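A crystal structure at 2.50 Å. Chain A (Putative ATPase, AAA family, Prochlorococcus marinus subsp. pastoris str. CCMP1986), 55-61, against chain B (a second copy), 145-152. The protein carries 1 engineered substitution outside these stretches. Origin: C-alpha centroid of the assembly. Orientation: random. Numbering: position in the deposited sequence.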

# COMPACT_ATOMS: atom_id res chain seq x y z
N LEU A 55 21.17 -7.58 -10.04
CA LEU A 55 20.77 -7.34 -11.44
C LEU A 55 21.48 -8.35 -12.32
O LEU A 55 20.89 -8.94 -13.25
CB LEU A 55 21.09 -5.93 -11.91
CG LEU A 55 20.29 -4.83 -11.21
CD1 LEU A 55 20.94 -3.55 -11.48
CD2 LEU A 55 18.82 -4.80 -11.72
N TYR A 56 22.73 -8.59 -12.00
CA TYR A 56 23.49 -9.52 -12.80
C TYR A 56 22.82 -10.88 -12.82
O TYR A 56 22.53 -11.39 -13.91
CB TYR A 56 24.93 -9.60 -12.33
CG TYR A 56 25.73 -10.57 -13.11
CD1 TYR A 56 26.32 -10.18 -14.32
CD2 TYR A 56 25.93 -11.87 -12.62
CE1 TYR A 56 27.07 -11.08 -15.04
CE2 TYR A 56 26.63 -12.79 -13.34
CZ TYR A 56 27.22 -12.39 -14.55
OH TYR A 56 27.97 -13.30 -15.23
N TRP A 57 22.55 -11.47 -11.65
CA TRP A 57 21.83 -12.77 -11.65
C TRP A 57 20.43 -12.65 -12.26
O TRP A 57 20.01 -13.53 -13.00
CB TRP A 57 21.81 -13.45 -10.27
CG TRP A 57 23.26 -13.64 -9.80
CD1 TRP A 57 23.87 -13.03 -8.74
CD2 TRP A 57 24.28 -14.47 -10.42
NE1 TRP A 57 25.18 -13.43 -8.65
CE2 TRP A 57 25.47 -14.30 -9.67
CE3 TRP A 57 24.31 -15.30 -11.54
CZ2 TRP A 57 26.68 -14.94 -10.01
CZ3 TRP A 57 25.52 -15.97 -11.87
CH2 TRP A 57 26.68 -15.76 -11.12
N LEU A 58 19.74 -11.54 -11.98
CA LEU A 58 18.45 -11.31 -12.62
C LEU A 58 18.55 -11.41 -14.15
O LEU A 58 17.80 -12.19 -14.78
CB LEU A 58 17.80 -9.98 -12.17
CG LEU A 58 16.43 -9.60 -12.76
CD1 LEU A 58 15.40 -10.72 -12.64
CD2 LEU A 58 15.94 -8.28 -12.13
N ALA A 59 19.48 -10.66 -14.73
CA ALA A 59 19.70 -10.70 -16.20
C ALA A 59 20.04 -12.07 -16.68
O ALA A 59 19.54 -12.52 -17.70
CB ALA A 59 20.75 -9.70 -16.67
N ASN A 60 20.87 -12.77 -15.93
CA ASN A 60 21.13 -14.16 -16.23
C ASN A 60 19.83 -14.98 -16.32
O ASN A 60 19.60 -15.70 -17.30
CB ASN A 60 22.09 -14.73 -15.19
CG ASN A 60 22.54 -16.13 -15.51
OD1 ASN A 60 21.72 -16.99 -15.84
ND2 ASN A 60 23.84 -16.38 -15.39
N MET A 61 18.93 -14.83 -15.35
CA MET A 61 17.70 -15.68 -15.40
C MET A 61 16.83 -15.36 -16.63
O MET A 61 16.29 -16.26 -17.26
CB MET A 61 16.89 -15.64 -14.08
CG MET A 61 17.62 -16.19 -12.86
SD MET A 61 16.64 -16.32 -11.36
CE MET A 61 16.60 -14.57 -10.91
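Chain B (145-152) SLVPNHLK

Chain B 145-152 lies across one side of the chain A helix, largely extended from Leu B146 to Pro B148 and then closing into a short 3-10 turn at 149-151. Its start sits near Asn A60 and its next residues near Trp A57 (CA to CA, 8.3 Å for Asn A60 and Ser B145, 9.2 Å for Trp A57 and Val B147), so the segment initially runs against the helix direction. Ser B145, poorly ordered, points toward the helix and supplies the polar contact: its OG donates a hydrogen bond to Tyr A56 OH at 3.0 Å and also lies 3.0 Å from Asn A60 ND2. A water joins the same pair of residues, accepting from Asn A60 ND2 (3.0 Å) and donating to Ser B145 O (2.9 Å). Leu B146 turns its side chain away, but its carbonyl O meets the edge of the Trp A57 ring, 3.8 Å from CH2. Val B147 and Pro B148 then pack on the same indole, Val B147 CG2 at 4.1 Å from Trp A57 CZ3 and Pro B148 CD at 3.7 Å from Trp A57 CZ2. Asn B149 and His B150 stay out of reach. The turn, held by Leu B151 N to Pro B148 O (2.9 Å), brings Leu B151 back toward the helix, its CD1 4.5 Å from Trp A57 NE1; Lys B152 makes no contact.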

# COMPACT_ATOMS: atom_id res chain seq x y z
N SER B 145 29.47 -17.95 -17.56
CA SER B 145 28.82 -17.25 -16.45
C SER B 145 28.37 -18.29 -15.43
O SER B 145 27.18 -18.54 -15.28
CB SER B 145 27.60 -16.46 -16.99
OG SER B 145 26.78 -15.92 -15.95
N LEU B 146 29.32 -18.94 -14.76
CA LEU B 146 28.98 -20.06 -13.84
C LEU B 146 28.73 -19.55 -12.44
O LEU B 146 29.17 -18.45 -12.09
CB LEU B 146 30.09 -21.09 -13.77
CG LEU B 146 30.13 -22.00 -15.00
CD1 LEU B 146 31.31 -22.99 -14.87
CD2 LEU B 146 28.76 -22.72 -15.24
N VAL B 147 27.98 -20.30 -11.64
CA VAL B 147 27.65 -19.72 -10.37
C VAL B 147 28.78 -19.99 -9.43
O VAL B 147 29.27 -21.09 -9.38
CB VAL B 147 26.29 -20.20 -9.83
CG1 VAL B 147 25.99 -19.48 -8.52
CG2 VAL B 147 25.21 -19.92 -10.81
N PRO B 148 29.23 -18.97 -8.69
CA PRO B 148 30.27 -19.33 -7.72
C PRO B 148 29.77 -20.40 -6.74
O PRO B 148 28.60 -20.35 -6.33
CB PRO B 148 30.58 -18.02 -7.00
CG PRO B 148 30.20 -16.93 -8.02
CD PRO B 148 29.12 -17.51 -8.91
N ASN B 149 30.63 -21.35 -6.39
CA ASN B 149 30.30 -22.39 -5.44
C ASN B 149 29.59 -21.94 -4.16
O ASN B 149 28.62 -22.58 -3.73
CB ASN B 149 31.50 -23.30 -5.15
CG ASN B 149 32.06 -23.97 -6.45
OD1 ASN B 149 31.31 -24.22 -7.43
ND2 ASN B 149 33.36 -24.25 -6.45
N HIS B 150 30.06 -20.86 -3.54
CA HIS B 150 29.50 -20.51 -2.24
C HIS B 150 28.11 -19.86 -2.38
O HIS B 150 27.48 -19.55 -1.39
CB HIS B 150 30.44 -19.59 -1.47
CG HIS B 150 30.59 -18.25 -2.10
ND1 HIS B 150 31.39 -18.04 -3.21
CD2 HIS B 150 30.06 -17.05 -1.80
CE1 HIS B 150 31.33 -16.78 -3.57
NE2 HIS B 150 30.52 -16.15 -2.74
N LEU B 151 27.66 -19.67 -3.62
CA LEU B 151 26.41 -19.00 -3.93
C LEU B 151 25.41 -19.97 -4.51
O LEU B 151 24.29 -19.57 -4.79
CB LEU B 151 26.60 -17.85 -4.92
CG LEU B 151 27.49 -16.70 -4.46
CD1 LEU B 151 27.57 -15.59 -5.52
CD2 LEU B 151 27.04 -16.19 -3.12
N LYS B 152 25.81 -21.22 -4.70
CA LYS B 152 24.90 -22.26 -5.16
C LYS B 152 23.84 -22.62 -4.13
O LYS B 152 23.98 -22.38 -2.92
CB LYS B 152 25.66 -23.53 -5.54
CG LYS B 152 26.41 -23.45 -6.87
CD LYS B 152 26.97 -24.81 -7.27
CE LYS B 152 28.19 -24.61 -8.15
NZ LYS B 152 28.24 -25.68 -9.18
O HOH W 1 24.43 -19.27 -15.64